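Local coordinates for galactose-1-phosphate uridylyltransferase (Pyrobaculum aerophilum str. IM2, PDB 6K9Z) that catalyses uridylyl transfer to galactose 1-phosphate, as a zinc-binding member of the type 1 galactose-1-phosphate uridylyltransferase family, at the interface of chains A and B. Numbering follows the deposited sequence. Chains: chain A/B, Galactose-1-phosphate uridylyltransferase.

Contact 1: the interface of chains A and B. Residues chain A 179, 181-182, 196, 299; chain B 4, 65, 68.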
loop_
_atom_site.group_PDB
_atom_site.type_symbol
_atom_site.label_atom_id
_atom_site.label_comp_id
_atom_site.label_asym_id
_atom_site.label_seq_id
_atom_site.Cartn_x
_atom_site.Cartn_y
_atom_site.Cartn_z
ATOM N N GLU A 179 -9.461 -17.053 -18.157
ATOM C CA GLU A 179 -8.059 -16.640 -18.431
ATOM C C GLU A 179 -7.390 -17.532 -19.481
ATOM O O GLU A 179 -7.352 -18.751 -19.286
ATOM C CB GLU A 179 -7.262 -16.611 -17.128
ATOM C CG GLU A 179 -7.644 -15.449 -16.235
ATOM C CD GLU A 179 -7.291 -14.093 -16.820
ATOM O OE1 GLU A 179 -8.052 -13.139 -16.603
ATOM O OE2 GLU A 179 -6.256 -14.003 -17.490
ATOM N N LYS A 181 -5.385 -15.435 -22.544
ATOM C CA LYS A 181 -4.428 -14.445 -23.110
ATOM C C LYS A 181 -3.344 -14.075 -22.092
ATOM O O LYS A 181 -2.187 -13.906 -22.503
ATOM C CB LYS A 181 -5.180 -13.181 -23.536
ATOM C CG LYS A 181 -4.352 -12.153 -24.291
ATOM C CD LYS A 181 -5.042 -10.815 -24.443
ATOM C CE LYS A 181 -6.550 -10.907 -24.491
ATOM N NZ LYS A 181 -7.111 -10.151 -25.637
ATOM N N ARG A 182 -3.720 -13.929 -20.822
ATOM C CA ARG A 182 -2.746 -13.537 -19.769
ATOM C C ARG A 182 -2.267 -14.763 -18.984
ATOM O O ARG A 182 -1.621 -14.563 -17.945
ATOM C CB ARG A 182 -3.352 -12.469 -18.854
ATOM C CG ARG A 182 -3.373 -11.076 -19.464
ATOM C CD ARG A 182 -4.108 -10.077 -18.592
ATOM N NE ARG A 182 -5.405 -10.605 -18.214
ATOM C CZ ARG A 182 -6.532 -10.370 -18.865
ATOM N NH1 ARG A 182 -6.535 -9.585 -19.926
ATOM N NH2 ARG A 182 -7.657 -10.913 -18.442
ATOM N N PHE A 196 -6.429 -9.062 -15.229
ATOM C CA PHE A 196 -6.853 -7.849 -15.984
ATOM C C PHE A 196 -6.599 -6.595 -15.148
ATOM O O PHE A 196 -6.171 -5.557 -15.652
ATOM C CB PHE A 196 -8.320 -7.930 -16.378
ATOM C CG PHE A 196 -8.754 -6.793 -17.267
ATOM C CD1 PHE A 196 -8.472 -6.808 -18.617
ATOM C CD2 PHE A 196 -9.492 -5.737 -16.768
ATOM C CE1 PHE A 196 -8.851 -5.770 -19.443
ATOM C CE2 PHE A 196 -9.898 -4.701 -17.607
ATOM C CZ PHE A 196 -9.614 -4.750 -18.955
ATOM N N GLU A 299 -1.488 -7.335 -20.460
ATOM C CA GLU A 299 -1.425 -8.297 -21.602
ATOM C C GLU A 299 0.017 -8.404 -22.107
ATOM O O GLU A 299 0.502 -9.523 -22.293
ATOM C CB GLU A 299 -2.404 -7.880 -22.684
ATOM C CG GLU A 299 -3.852 -7.965 -22.222
ATOM C CD GLU A 299 -4.301 -6.818 -21.317
ATOM O OE1 GLU A 299 -3.845 -5.669 -21.520
ATOM O OE2 GLU A 299 -5.053 -7.081 -20.374
ATOM N N ARG B 4 -8.730 0.820 -15.349
ATOM C CA ARG B 4 -9.288 -0.519 -15.076
ATOM C C ARG B 4 -9.731 -0.562 -13.621
ATOM O O ARG B 4 -9.236 0.217 -12.836
ATOM C CB ARG B 4 -8.277 -1.616 -15.378
ATOM C CG ARG B 4 -7.776 -1.588 -16.808
ATOM C CD ARG B 4 -6.894 -2.733 -17.160
ATOM N NE ARG B 4 -6.467 -2.705 -18.542
ATOM C CZ ARG B 4 -5.941 -3.712 -19.205
ATOM N NH1 ARG B 4 -5.771 -4.913 -18.631
ATOM N NH2 ARG B 4 -5.589 -3.529 -20.468
ATOM N N GLU B 65 -12.936 -5.716 -21.686
ATOM C CA GLU B 65 -12.986 -7.186 -21.439
ATOM C C GLU B 65 -14.338 -7.450 -20.759
ATOM O O GLU B 65 -14.680 -6.685 -19.847
ATOM C CB GLU B 65 -11.744 -7.724 -20.729
ATOM C CG GLU B 65 -11.363 -9.101 -21.238
ATOM C CD GLU B 65 -10.047 -9.673 -20.750
ATOM O OE1 GLU B 65 -9.001 -9.217 -21.223
ATOM O OE2 GLU B 65 -10.082 -10.588 -19.910
ATOM N N TYR B 68 -15.055 -7.175 -16.816
ATOM C CA TYR B 68 -14.448 -6.030 -16.085
ATOM C C TYR B 68 -14.952 -4.644 -16.503
ATOM O O TYR B 68 -15.330 -4.426 -17.664
ATOM C CB TYR B 68 -12.929 -6.113 -16.236
ATOM C CG TYR B 68 -12.375 -7.471 -15.889
ATOM C CD1 TYR B 68 -12.292 -7.885 -14.572
ATOM C CD2 TYR B 68 -11.981 -8.359 -16.873
ATOM C CE1 TYR B 68 -11.804 -9.135 -14.238
ATOM C CE2 TYR B 68 -11.486 -9.612 -16.557
ATOM C CZ TYR B 68 -11.397 -10.001 -15.233
ATOM O OH TYR B 68 -10.913 -11.231 -14.904
HETATM O O HOH W 1 -8.060 -11.320 -14.703
HETATM O O HOH W 2 -10.686 -13.156 -16.686
#
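A:Phe196 lies between B:Arg4 and B:Tyr68, and its ring sets the geometry of the patch. The guanidinium of B:Arg4 stacks on a face of this ring with the planes 15° apart; NH1 sits 3.6 Å from the ring centroid, a cation-pi contact shifted toward the rim. The side chain of B:Arg4, extended from CG to NE, crosses A:Phe196 at about a right angle. Its NH1 also donates to the backbone O of A:Phe196 at 3.1 Å, in the carbonyl plane on a lone pair. The outer edge grips A:Glu299 end-on, NH1 to OE2 at 2.9 Å and NH2 to OE1 at 3.0 Å.

Against B:Tyr68, A:Phe196 runs antiparallel, and its CB rests over the tyrosine face, 3.8 Å from the centroid. With CG anti to the backbone N (chi1 -174°), the phenylalanine ring then reaches B:Tyr68 CG through CD2.

A:Arg182 meets B:Glu65 head-on and nearly coplanar, the planes 16° apart, with NH1 to OE1 at 2.8 Å and NH2 to OE2 at 2.9 Å. Within chain A, A:Glu179 and A:Glu299 accept from the same guanidinium and fix its rotation, so A:Glu299 OE2 links both arginines. Two waters join A:Glu179 OE1 to the B:Tyr68 hydroxyl. In the deposited two-fold dimer, this patch clamps residues of the chain B N-terminal domain onto the chain A C-terminal domain.

Contact 2: the interface of chains A and B. Residues chain A 282-285, 287; chain B 125, 127, 248.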
loop_
_atom_site.group_PDB
_atom_site.type_symbol
_atom_site.label_atom_id
_atom_site.label_comp_id
_atom_site.label_asym_id
_atom_site.label_seq_id
_atom_site.Cartn_x
_atom_site.Cartn_y
_atom_site.Cartn_z
ATOM N N ALA A 282 5.775 1.888 -3.563
ATOM C CA ALA A 282 4.400 2.350 -3.287
ATOM C C ALA A 282 4.570 3.746 -2.676
ATOM O O ALA A 282 5.283 3.852 -1.664
ATOM C CB ALA A 282 3.726 1.411 -2.323
ATOM N N ALA A 283 3.945 4.771 -3.260
ATOM C CA ALA A 283 4.144 6.144 -2.740
ATOM C C ALA A 283 2.819 6.898 -2.577
ATOM O O ALA A 283 1.854 6.308 -2.068
ATOM C CB ALA A 283 5.130 6.897 -3.597
ATOM N N GLY A 284 2.780 8.159 -3.013
ATOM C CA GLY A 284 1.588 9.000 -2.797
ATOM C C GLY A 284 0.323 8.459 -3.441
ATOM O O GLY A 284 -0.706 8.423 -2.750
ATOM N N ALA A 285 0.392 8.012 -4.696
ATOM C CA ALA A 285 -0.832 7.476 -5.346
ATOM C C ALA A 285 -1.294 6.211 -4.624
ATOM O O ALA A 285 -2.514 6.078 -4.241
ATOM C CB ALA A 285 -0.587 7.247 -6.825
ATOM N N LEU A 287 -0.187 4.590 -1.599
ATOM C CA LEU A 287 -0.431 4.579 -0.124
ATOM C C LEU A 287 -1.426 5.685 0.253
ATOM O O LEU A 287 -2.223 5.466 1.191
ATOM C CB LEU A 287 0.919 4.742 0.591
ATOM C CG LEU A 287 1.978 3.684 0.257
ATOM C CD1 LEU A 287 3.207 3.908 1.089
ATOM C CD2 LEU A 287 1.463 2.273 0.466
ATOM N N PHE B 125 -0.569 15.622 -4.475
ATOM C CA PHE B 125 0.320 14.771 -3.644
ATOM C C PHE B 125 1.781 15.121 -3.925
ATOM O O PHE B 125 2.080 15.730 -4.961
ATOM C CB PHE B 125 0.021 13.285 -3.858
ATOM C CG PHE B 125 0.346 12.761 -5.232
ATOM C CD1 PHE B 125 -0.576 12.845 -6.261
ATOM C CD2 PHE B 125 1.573 12.175 -5.495
ATOM C CE1 PHE B 125 -0.278 12.362 -7.523
ATOM C CE2 PHE B 125 1.868 11.686 -6.757
ATOM C CZ PHE B 125 0.942 11.782 -7.768
ATOM N N ASN B 127 5.819 13.374 -3.540
ATOM C CA ASN B 127 6.715 12.247 -3.181
ATOM C C ASN B 127 8.092 12.873 -2.955
ATOM O O ASN B 127 8.533 13.638 -3.825
ATOM C CB ASN B 127 6.746 11.155 -4.250
ATOM C CG ASN B 127 5.435 10.408 -4.356
ATOM O OD1 ASN B 127 4.762 10.185 -3.356
ATOM N ND2 ASN B 127 5.062 10.033 -5.566
ATOM N N ILE B 248 5.823 10.968 1.980
ATOM C CA ILE B 248 4.693 11.097 1.054
ATOM C C ILE B 248 3.728 12.105 1.668
ATOM O O ILE B 248 3.482 12.027 2.883
ATOM C CB ILE B 248 4.040 9.718 0.943
ATOM C CG1 ILE B 248 4.962 8.751 0.213
ATOM C CG2 ILE B 248 2.640 9.855 0.416
ATOM C CD1 ILE B 248 4.749 7.331 0.718
HETATM O O HOH W 3 2.794 8.199 -6.308
#
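In this type 1 uridylyltransferase, B:Ile248 meets the N-terminal end of helix 284-289 of chain A through both of its branches. CG2 lies 3.5 Å from A:Gly284 CA, while CD1, at the end of the other branch, reaches A:Ala283 CA at 3.7 Å and A:Leu287 CD1 at 3.8 Å. The side chains of A:Leu287 and B:Ile248 cross at about a right angle, so their methyl ends touch without lying alongside. The first torsion of B:Ile248 aims the two branches: CG1 is anti to the carbonyl carbon (chi1 -69°), and CG2 is anti to the backbone N. The helix end is thus set against strands 121-128 and 247-252 of the other copy, in the two-fold interface of the deposited assembly.

Farther out, the CB of A:Ala283 packs on the side-chain amide of B:Asn127, 3.6 Å from its CG. The absence of a side chain on A:Gly284 leaves its CA accessible to B:Ile248, with CD2 of the B:Phe125 ring more distant, at 4.2 Å.

At the polar rim B:Asn127 acts as a helix cap from the partner chain. Its OD1 accepts from A:Gly284 N at 2.9 Å, with the donor tilted 17° from the carbonyl plane and the bond bent to 137° at the hydrogen. ND2 of the same amide lies at the edge of the B:Phe125 ring and shares water 3 with A:Ala285 N, so both ends of the amide are tied to the first turn.

Contact 3: the interface of chains A and B. Residues chain A 6, 9, 11, 287; chain B 152, 156, 199, 292.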
loop_
_atom_site.group_PDB
_atom_site.type_symbol
_atom_site.label_atom_id
_atom_site.label_comp_id
_atom_site.label_asym_id
_atom_site.label_seq_id
_atom_site.Cartn_x
_atom_site.Cartn_y
_atom_site.Cartn_z
ATOM N N ASP A 6 -8.424 2.320 12.253
ATOM C CA ASP A 6 -8.631 3.620 11.558
ATOM C C ASP A 6 -10.138 3.823 11.426
ATOM O O ASP A 6 -10.829 3.016 10.828
ATOM C CB ASP A 6 -7.889 3.623 10.221
ATOM C CG ASP A 6 -8.000 4.924 9.458
ATOM O OD1 ASP A 6 -9.102 5.494 9.451
ATOM O OD2 ASP A 6 -6.951 5.346 8.907
ATOM N N THR A 9 -11.180 4.218 7.576
ATOM C CA THR A 9 -10.951 3.160 6.577
ATOM C C THR A 9 -11.282 1.768 7.128
ATOM O O THR A 9 -11.426 0.869 6.329
ATOM C CB THR A 9 -9.503 3.211 6.084
ATOM O OG1 THR A 9 -8.655 2.844 7.157
ATOM C CG2 THR A 9 -9.065 4.585 5.618
ATOM N N GLU A 11 -9.041 0.140 8.568
ATOM C CA GLU A 11 -7.775 -0.594 8.586
ATOM C C GLU A 11 -7.321 -0.791 10.028
ATOM O O GLU A 11 -7.576 0.053 10.883
ATOM C CB GLU A 11 -6.726 0.143 7.766
ATOM C CG GLU A 11 -7.108 0.150 6.308
ATOM C CD GLU A 11 -6.357 1.190 5.489
ATOM O OE1 GLU A 11 -6.268 2.328 5.953
ATOM O OE2 GLU A 11 -5.940 0.851 4.382
ATOM N N LEU A 287 -0.187 4.590 -1.599
ATOM C CA LEU A 287 -0.431 4.579 -0.124
ATOM C C LEU A 287 -1.426 5.685 0.253
ATOM O O LEU A 287 -2.223 5.466 1.191
ATOM C CB LEU A 287 0.919 4.742 0.591
ATOM C CG LEU A 287 1.978 3.684 0.257
ATOM C CD1 LEU A 287 3.207 3.908 1.089
ATOM C CD2 LEU A 287 1.463 2.273 0.466
ATOM N N ARG B 152 -9.149 5.201 -1.519
ATOM C CA ARG B 152 -8.890 5.519 -0.094
ATOM C C ARG B 152 -9.794 6.675 0.363
ATOM O O ARG B 152 -10.362 6.617 1.463
ATOM C CB ARG B 152 -7.449 5.966 0.166
ATOM C CG ARG B 152 -7.196 6.263 1.652
ATOM C CD ARG B 152 -5.705 6.342 2.003
ATOM N NE ARG B 152 -5.167 4.984 1.948
ATOM C CZ ARG B 152 -5.289 4.074 2.917
ATOM N NH1 ARG B 152 -5.892 4.368 4.055
ATOM N NH2 ARG B 152 -4.800 2.853 2.753
ATOM N N GLU B 156 -12.969 6.832 3.195
ATOM C CA GLU B 156 -13.061 7.887 4.244
ATOM C C GLU B 156 -14.420 8.589 4.104
ATOM O O GLU B 156 -15.055 8.916 5.128
ATOM C CB GLU B 156 -11.917 8.890 4.124
ATOM C CG GLU B 156 -10.546 8.276 4.316
ATOM C CD GLU B 156 -9.456 9.269 4.667
ATOM O OE1 GLU B 156 -9.773 10.476 4.690
ATOM O OE2 GLU B 156 -8.297 8.822 4.858
ATOM N N LYS B 199 -0.435 4.833 10.746
ATOM C CA LYS B 199 0.038 3.537 10.183
ATOM C C LYS B 199 1.502 3.609 9.728
ATOM O O LYS B 199 2.112 2.542 9.568
ATOM C CB LYS B 199 -0.758 3.162 8.931
ATOM C CG LYS B 199 -2.266 3.256 9.054
ATOM C CD LYS B 199 -2.973 3.181 7.723
ATOM C CE LYS B 199 -4.405 3.654 7.823
ATOM N NZ LYS B 199 -4.557 4.672 8.888
ATOM N N PHE B 292 -0.984 -2.970 8.916
ATOM C CA PHE B 292 0.137 -2.038 9.204
ATOM C C PHE B 292 0.665 -2.332 10.597
ATOM O O PHE B 292 -0.103 -2.814 11.437
ATOM C CB PHE B 292 -0.414 -0.613 9.058
ATOM C CG PHE B 292 -1.047 -0.392 7.716
ATOM C CD1 PHE B 292 -0.263 -0.020 6.628
ATOM C CD2 PHE B 292 -2.419 -0.522 7.543
ATOM C CE1 PHE B 292 -0.832 0.218 5.375
ATOM C CE2 PHE B 292 -2.991 -0.305 6.287
ATOM C CZ PHE B 292 -2.194 0.061 5.210
#
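A:Glu11 and B:Arg152 bury the most surface here, 54 and 40 Å², and meet as an end-on salt bridge. NH1 of the guanidinium donates to OE1 at 2.8 Å, almost straight, and NH2 to OE2 at 2.8 Å. Their planes are 33° apart: OE1 lies in the guanidinium plane, whereas OE2 is tilted from it and uses its syn lone pair. A bend at chi3 (-72°) in B:Arg152 turns the guanidinium out of helix 151-167 toward the carboxylate. The backbone O of A:Leu287 lies 3.1 Å from B:Arg152 NE without a hydrogen bond, because the N-H points away.

A:Thr9 buries 30 Å² and positions the acid from its own chain. Its OG1 donates to A:Glu11 OE1 at 2.7 Å, from above the carboxylate plane and on the same face as B:Arg152 NH1, so OE1 takes two donors. OG1 accepts the backbone N-H of A:Glu11, while the methyl CG2 points across to B:Arg152 NH1 at 3.5 Å. B:Phe292 brings CE2 to 3.8 Å from A:Glu11 CD. Replacing A:Glu11 with an alanine would probably leave the B:Arg152 guanidinium without its anionic mate and set it free to turn, while A:Thr9 OG1 would lose its acceptor.

B:Glu156, an iron ligand, stands one helical turn from B:Arg152. On the other flank B:Lys199 crosses A:Asp6 at about a right angle, and its NZ makes a short 2.5 Å salt bridge to the anti lone pair of OD2.

Contacts 2 and 3 are neighbours, with C-alpha centres about 13 Å apart, and share A:Leu287, so helix 284-289 serves both: its first turn and A:Leu287 in contact 2, A:Leu287 again in contact 3. Contact 1 stands apart, about 26 Å from contact 2 and 28 Å from contact 3, so the chains touch at well-separated places. The two-fold symmetry repeats each patch with the chains exchanged. All three centres lie about 24 to 30 Å from A:Phe140, so none of them touches that copy of the altered active-site position; contact 3 includes an iron ligand, B:Glu156.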